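Local coordinates for FAD-binding PCMH-type domain-containing protein (Gibberella zeae, PDB 6YJO), which carries covalently bound FAD and probably works as an oxidoreductase, belonging to a group of fungal flavoenzymes that oxidise oligosaccharides, at residues 257-262 with 382-387; 275-278 with 283-286. All blocks are in the same frame, centred on the assembly; numbering follows the deposited sequence.

How the contacts relate
The two contacts show how a single antiparallel sheet is built and then covered. Contact 2 pairs strands 273-280 and 283-290 as a hairpin, and contact 1 packs helix 252-268 on strand 380-386, the neighbour of 273-280 on the side away from the hairpin partner. Their centres lie 8 Å apart. They meet on the helix-covered face, where Met262 CE is 3.7 Å from Met275 CE, and through the strand backbones, where Leu386 N is 3.0 Å from Met275 O. On the opposite face Gln276 NE2 lies 2.7 Å from Asp385 OD1, a probable hydrogen bond. The Gln276 side chain is about 7 Å from FAD. The side chain of Ile384 is about 13 Å from the bound FAD.

Contact 1 (257-262 with 382-387); sequences EGLLAM and ILIDLF
Met262 approaches Leu386 with a side chain that runs out straight at chi2 (-177°) and then bends at chi3 (63°), so that its terminal methyl does the touching, while Leu259, with CG anti to the carbonyl carbon (chi1 -71°), meets Ile384 through its CD2 branch. The bend in the methionine delivers CE to within 3.7 Å of Leu386 CD2. Beside it, Leu259 CD2 comes to 4.1 Å from Ile384 CD1, a looser meeting of two methyl ends. In each pair the side chains cross at about a right angle, and no hydrogen bond joins the segments. Regular spacing on both sides makes the match possible: Leu259 and Met262 are three positions apart and share one side of the helix, whereas Ile384 and Leu386, two apart, project from one face of the strand. The backbones remain well separated, with CA of Met262 8.3 Å from CA of Leu386, as expected where a helix lies over a sheet and side chains fill the interval. All four residues are buried. Met262 also rests on Met275 and Ile277 of strand 273-280, and Leu259 on Val360 of helix 357-371, while Ile384 and Leu386 touch Trp419 and Leu417, respectively, of strand 417-423; helix 252-268 thus forms part of the helical layer over the central strands of the seven-stranded antiparallel sheet.

Contact 2 (275-278 with 283-286); sequences MQIY and GQTI
Segments 275-278 and 283-286 run antiparallel, at 169° with axes 4.6 Å apart, and Tyr278 and Thr285 form a hydrogen-bonded pair: Tyr278 N gives a bond of 2.9 Å to Thr285 O, and Thr285 N returns one of 2.9 Å to Tyr278 O. Next along, Ile277 faces Ile286 as a non-hydrogen-bonded pair. With chi1 of 179°, Ile277 carries CG1 anti to the backbone N, where it lies 3.7 Å from CG1 of Ile286. The other branch of Ile286, CG2, packs against the bent thioether of Met275, 3.8 Å from SD. The two segments belong to the strands of a beta hairpin, 273-280 and 283-290, within the seven-stranded antiparallel sheet, which probably belongs to the substrate-binding domain, as in relatives of the berberine-bridge-enzyme type; the Gln276 side chain reaches to about 7 Å from FAD. Its amide is held at both ends, NE2 by Asp385 OD1 and OE1 by Gln287 NE2. On the face of Ile277 and Ile286, Met262 of helix 252-268 covers both isoleucines. The reverse face carries Tyr278 and Thr285. Close to the turn, Gly283 adopts backbone angles that call for glycine, and its O lies 3.9 Å from Tyr278 CE1. Gln284 sets CB against Tyr278 O at 3.6 Å; the chain then bends at chi2, and OE1 is hydrogen-bonded to Trp250 N.

Contact 1 (257-262 with 382-387)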
ATOM      1  N   GLU A 257       2.213  28.795   3.563  1.00 69.00           N
ATOM      2  CA  GLU A 257       0.935  29.091   4.205  1.00 70.01           C
ATOM      3  C   GLU A 257      -0.090  28.010   3.897  1.00 68.61           C
ATOM      4  O   GLU A 257      -0.721  27.459   4.806  1.00 69.18           O
ATOM      5  CB  GLU A 257       0.426  30.459   3.748  1.00 71.80           C
ATOM      6  CG  GLU A 257       0.429  31.526   4.831  1.00 76.07           C
ATOM      7  CD  GLU A 257       1.794  31.713   5.468  1.00 77.38           C
ATOM      8  OE1 GLU A 257       1.926  31.431   6.678  1.00 78.65           O
ATOM      9  OE2 GLU A 257       2.733  32.132   4.759  1.00 77.45           O
ATOM     10  N   GLY A 258      -0.264  27.684   2.614  1.00 66.21           N
ATOM     11  CA  GLY A 258      -1.295  26.733   2.234  1.00 64.57           C
ATOM     12  C   GLY A 258      -1.124  25.380   2.899  1.00 62.77           C
ATOM     13  O   GLY A 258      -2.103  24.755   3.315  1.00 62.09           O
ATOM     14  N   LEU A 259       0.120  24.905   3.001  1.00 61.91           N
ATOM     15  CA  LEU A 259       0.361  23.611   3.631  1.00 60.93           C
ATOM     16  C   LEU A 259       0.147  23.687   5.137  1.00 64.13           C
ATOM     17  O   LEU A 259      -0.360  22.737   5.746  1.00 64.11           O
ATOM     18  CB  LEU A 259       1.772  23.125   3.302  1.00 58.80           C
ATOM     19  CG  LEU A 259       1.945  22.684   1.845  1.00 56.54           C
ATOM     20  CD1 LEU A 259       3.410  22.615   1.451  1.00 55.97           C
ATOM     21  CD2 LEU A 259       1.261  21.339   1.607  1.00 54.11           C
ATOM     22  N   LEU A 260       0.520  24.808   5.758  1.00 64.51           N
ATOM     23  CA  LEU A 260       0.241  24.991   7.179  1.00 64.53           C
ATOM     24  C   LEU A 260      -1.259  25.056   7.434  1.00 64.02           C
ATOM     25  O   LEU A 260      -1.741  24.549   8.452  1.00 62.87           O
ATOM     26  CB  LEU A 260       0.934  26.254   7.694  1.00 66.33           C
ATOM     27  CG  LEU A 260       2.440  26.109   7.913  1.00 66.32           C
ATOM     28  CD1 LEU A 260       3.124  27.469   7.977  1.00 68.11           C
ATOM     29  CD2 LEU A 260       2.725  25.308   9.187  1.00 66.63           C
ATOM     30  N   ALA A 261      -2.015  25.657   6.512  1.00 65.18           N
ATOM     31  CA  ALA A 261      -3.464  25.710   6.671  1.00 69.23           C
ATOM     32  C   ALA A 261      -4.092  24.331   6.529  1.00 67.73           C
ATOM     33  O   ALA A 261      -5.125  24.056   7.149  1.00 69.51           O
ATOM     34  CB  ALA A 261      -4.067  26.677   5.653  1.00 70.10           C
ATOM     35  N   MET A 262      -3.478  23.450   5.736  1.00 65.48           N
ATOM     36  CA  MET A 262      -4.026  22.111   5.548  1.00 64.42           C
ATOM     37  C   MET A 262      -3.792  21.236   6.772  1.00 62.21           C
ATOM     38  O   MET A 262      -4.640  20.404   7.108  1.00 59.60           O
ATOM     39  CB  MET A 262      -3.409  21.456   4.316  1.00 64.31           C
ATOM     40  CG  MET A 262      -4.196  21.680   3.043  1.00 65.91           C
ATOM     41  SD  MET A 262      -3.476  20.803   1.639  1.00 65.30           S
ATOM     42  CE  MET A 262      -3.635  19.105   2.180  1.00 62.82           C
ATOM     43  N   ILE A 382       4.207  14.706  -6.013  1.00 43.34           N
ATOM     44  CA  ILE A 382       4.114  14.449  -4.579  1.00 44.05           C
ATOM     45  C   ILE A 382       2.648  14.372  -4.173  1.00 44.37           C
ATOM     46  O   ILE A 382       1.831  15.194  -4.598  1.00 45.06           O
ATOM     47  CB  ILE A 382       4.850  15.540  -3.772  1.00 45.92           C
ATOM     48  CG1 ILE A 382       6.345  15.518  -4.108  1.00 46.81           C
ATOM     49  CG2 ILE A 382       4.615  15.349  -2.272  1.00 46.62           C
ATOM     50  CD1 ILE A 382       7.150  16.639  -3.476  1.00 48.22           C
ATOM     51  N   LEU A 383       2.318  13.385  -3.338  1.00 44.67           N
ATOM     52  CA  LEU A 383       0.968  13.193  -2.818  1.00 44.48           C
ATOM     53  C   LEU A 383       1.026  13.223  -1.297  1.00 45.93           C
ATOM     54  O   LEU A 383       1.716  12.400  -0.684  1.00 45.96           O
ATOM     55  CB  LEU A 383       0.368  11.871  -3.304  1.00 43.02           C
ATOM     56  CG  LEU A 383       0.200  11.703  -4.815  1.00 42.20           C
ATOM     57  CD1 LEU A 383      -0.478  10.384  -5.139  1.00 40.87           C
ATOM     58  CD2 LEU A 383      -0.580  12.864  -5.397  1.00 43.36           C
ATOM     59  N   ILE A 384       0.309  14.170  -0.694  1.00 47.21           N
ATOM     60  CA  ILE A 384       0.254  14.329   0.755  1.00 46.06           C
ATOM     61  C   ILE A 384      -1.185  14.065   1.177  1.00 46.24           C
ATOM     62  O   ILE A 384      -2.049  14.940   1.055  1.00 48.16           O
ATOM     63  CB  ILE A 384       0.714  15.717   1.210  1.00 44.90           C
ATOM     64  CG1 ILE A 384       1.894  16.192   0.363  1.00 44.99           C
ATOM     65  CG2 ILE A 384       1.102  15.688   2.679  1.00 46.42           C
ATOM     66  CD1 ILE A 384       2.497  17.496   0.842  1.00 45.75           C
ATOM     67  N   ASP A 385      -1.451  12.861   1.674  1.00 46.11           N
ATOM     68  CA  ASP A 385      -2.776  12.527   2.175  1.00 47.36           C
ATOM     69  C   ASP A 385      -2.956  13.068   3.586  1.00 48.46           C
ATOM     70  O   ASP A 385      -2.017  13.083   4.386  1.00 49.04           O
ATOM     71  CB  ASP A 385      -2.979  11.013   2.178  1.00 50.06           C
ATOM     72  CG  ASP A 385      -3.040  10.427   0.784  1.00 54.50           C
ATOM     73  OD1 ASP A 385      -4.071  10.613   0.103  1.00 56.54           O
ATOM     74  OD2 ASP A 385      -2.057   9.778   0.368  1.00 56.73           O
ATOM     75  N   LEU A 386      -4.171  13.519   3.887  1.00 48.63           N
ATOM     76  CA  LEU A 386      -4.553  13.786   5.268  1.00 49.46           C
ATOM     77  C   LEU A 386      -4.904  12.447   5.908  1.00 48.57           C
ATOM     78  O   LEU A 386      -5.931  11.841   5.582  1.00 48.11           O
ATOM     79  CB  LEU A 386      -5.707  14.782   5.326  1.00 49.57           C
ATOM     80  CG  LEU A 386      -5.435  16.123   4.628  1.00 49.25           C
ATOM     81  CD1 LEU A 386      -6.475  17.164   5.028  1.00 50.99           C
ATOM     82  CD2 LEU A 386      -4.021  16.634   4.915  1.00 49.31           C
ATOM     83  N   PHE A 387      -4.044  11.986   6.815  1.00 48.11           N
ATOM     84  CA  PHE A 387      -3.982  10.590   7.231  1.00 46.21           C
ATOM     85  C   PHE A 387      -4.598  10.334   8.601  1.00 43.89           C
ATOM     86  O   PHE A 387      -5.390   9.400   8.754  1.00 40.16           O
ATOM     87  CB  PHE A 387      -2.517  10.142   7.236  1.00 46.72           C
ATOM     88  CG  PHE A 387      -2.316   8.703   7.600  1.00 47.90           C
ATOM     89  CD1 PHE A 387      -2.397   7.714   6.635  1.00 47.88           C
ATOM     90  CD2 PHE A 387      -2.020   8.340   8.901  1.00 49.43           C
ATOM     91  CE1 PHE A 387      -2.197   6.387   6.966  1.00 47.72           C
ATOM     92  CE2 PHE A 387      -1.821   7.016   9.235  1.00 49.93           C
ATOM     93  CZ  PHE A 387      -1.910   6.041   8.264  1.00 48.82           C
TER

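Contact 2 (275-278 with 283-286)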
ATOM      1  N   MET A 275      -9.060  13.665   1.869  1.00 48.98           N
ATOM      2  CA  MET A 275      -8.340  14.671   1.098  1.00 50.20           C
ATOM      3  C   MET A 275      -6.885  14.276   0.909  1.00 46.28           C
ATOM      4  O   MET A 275      -6.294  13.600   1.755  1.00 46.73           O
ATOM      5  CB  MET A 275      -8.405  16.036   1.791  1.00 55.02           C
ATOM      6  CG  MET A 275      -8.524  17.203   0.834  1.00 59.40           C
ATOM      7  SD  MET A 275      -8.942  18.737   1.678  1.00 65.58           S
ATOM      8  CE  MET A 275      -7.334  19.223   2.289  1.00 63.92           C
ATOM      9  N   GLN A 276      -6.321  14.714  -0.219  1.00 45.53           N
ATOM     10  CA  GLN A 276      -4.884  14.732  -0.462  1.00 45.42           C
ATOM     11  C   GLN A 276      -4.581  15.964  -1.309  1.00 47.48           C
ATOM     12  O   GLN A 276      -5.490  16.608  -1.841  1.00 48.23           O
ATOM     13  CB  GLN A 276      -4.413  13.441  -1.146  1.00 45.36           C
ATOM     14  CG  GLN A 276      -4.534  13.435  -2.667  1.00 46.54           C
ATOM     15  CD  GLN A 276      -4.138  12.111  -3.307  1.00 46.00           C
ATOM     16  OE1 GLN A 276      -4.304  11.926  -4.512  1.00 46.51           O
ATOM     17  NE2 GLN A 276      -3.606  11.190  -2.510  1.00 46.25           N
ATOM     18  N   ILE A 277      -3.297  16.307  -1.417  1.00 46.41           N
ATOM     19  CA  ILE A 277      -2.854  17.374  -2.311  1.00 47.31           C
ATOM     20  C   ILE A 277      -1.750  16.842  -3.211  1.00 44.36           C
ATOM     21  O   ILE A 277      -0.670  16.487  -2.730  1.00 42.49           O
ATOM     22  CB  ILE A 277      -2.371  18.626  -1.554  1.00 48.22           C
ATOM     23  CG1 ILE A 277      -1.906  19.682  -2.567  1.00 49.61           C
ATOM     24  CG2 ILE A 277      -1.250  18.288  -0.578  1.00 46.10           C
ATOM     25  CD1 ILE A 277      -1.562  21.017  -1.963  1.00 50.48           C
ATOM     26  N   TYR A 278      -2.023  16.803  -4.512  1.00 44.98           N
ATOM     27  CA  TYR A 278      -0.989  16.573  -5.510  1.00 45.97           C
ATOM     28  C   TYR A 278      -0.163  17.841  -5.683  1.00 47.19           C
ATOM     29  O   TYR A 278      -0.714  18.921  -5.922  1.00 47.33           O
ATOM     30  CB  TYR A 278      -1.639  16.170  -6.839  1.00 48.03           C
ATOM     31  CG  TYR A 278      -0.744  16.297  -8.057  1.00 50.62           C
ATOM     32  CD1 TYR A 278      -0.523  17.531  -8.661  1.00 53.04           C
ATOM     33  CD2 TYR A 278      -0.147  15.179  -8.623  1.00 51.24           C
ATOM     34  CE1 TYR A 278       0.287  17.650  -9.771  1.00 53.91           C
ATOM     35  CE2 TYR A 278       0.660  15.290  -9.737  1.00 52.90           C
ATOM     36  CZ  TYR A 278       0.875  16.528 -10.307  1.00 54.42           C
ATOM     37  OH  TYR A 278       1.681  16.644 -11.417  1.00 56.59           O
ATOM     38  N   GLY A 283       2.311  23.038 -10.730  1.00 56.78           N
ATOM     39  CA  GLY A 283       1.123  23.453 -10.014  1.00 57.04           C
ATOM     40  C   GLY A 283       0.690  22.393  -9.026  1.00 55.21           C
ATOM     41  O   GLY A 283       1.298  21.325  -8.910  1.00 52.84           O
ATOM     42  N   GLN A 284      -0.390  22.715  -8.314  1.00 56.64           N
ATOM     43  CA  GLN A 284      -0.935  21.860  -7.271  1.00 56.24           C
ATOM     44  C   GLN A 284      -2.408  21.577  -7.539  1.00 54.43           C
ATOM     45  O   GLN A 284      -3.077  22.291  -8.294  1.00 51.89           O
ATOM     46  CB  GLN A 284      -0.786  22.500  -5.883  1.00 57.74           C
ATOM     47  CG  GLN A 284       0.650  22.783  -5.456  1.00 59.16           C
ATOM     48  CD  GLN A 284       1.262  23.954  -6.207  1.00 63.47           C
ATOM     49  OE1 GLN A 284       0.548  24.819  -6.723  1.00 65.22           O
ATOM     50  NE2 GLN A 284       2.588  23.986  -6.276  1.00 64.22           N
ATOM     51  N   THR A 285      -2.909  20.515  -6.908  1.00 54.93           N
ATOM     52  CA  THR A 285      -4.324  20.157  -6.996  1.00 56.49           C
ATOM     53  C   THR A 285      -4.728  19.479  -5.696  1.00 55.83           C
ATOM     54  O   THR A 285      -4.277  18.365  -5.414  1.00 54.91           O
ATOM     55  CB  THR A 285      -4.601  19.238  -8.184  1.00 57.30           C
ATOM     56  OG1 THR A 285      -4.258  19.903  -9.407  1.00 59.33           O
ATOM     57  CG2 THR A 285      -6.076  18.843  -8.218  1.00 57.55           C
ATOM     58  N   ILE A 286      -5.579  20.140  -4.916  1.00 57.34           N
ATOM     59  CA  ILE A 286      -6.203  19.509  -3.758  1.00 57.62           C
ATOM     60  C   ILE A 286      -7.423  18.738  -4.245  1.00 57.72           C
ATOM     61  O   ILE A 286      -8.330  19.314  -4.853  1.00 59.03           O
ATOM     62  CB  ILE A 286      -6.585  20.546  -2.692  1.00 60.13           C
ATOM     63  CG1 ILE A 286      -5.320  21.133  -2.058  1.00 60.69           C
ATOM     64  CG2 ILE A 286      -7.460  19.911  -1.610  1.00 61.57           C
ATOM     65  CD1 ILE A 286      -5.580  22.284  -1.114  1.00 63.01           C
TER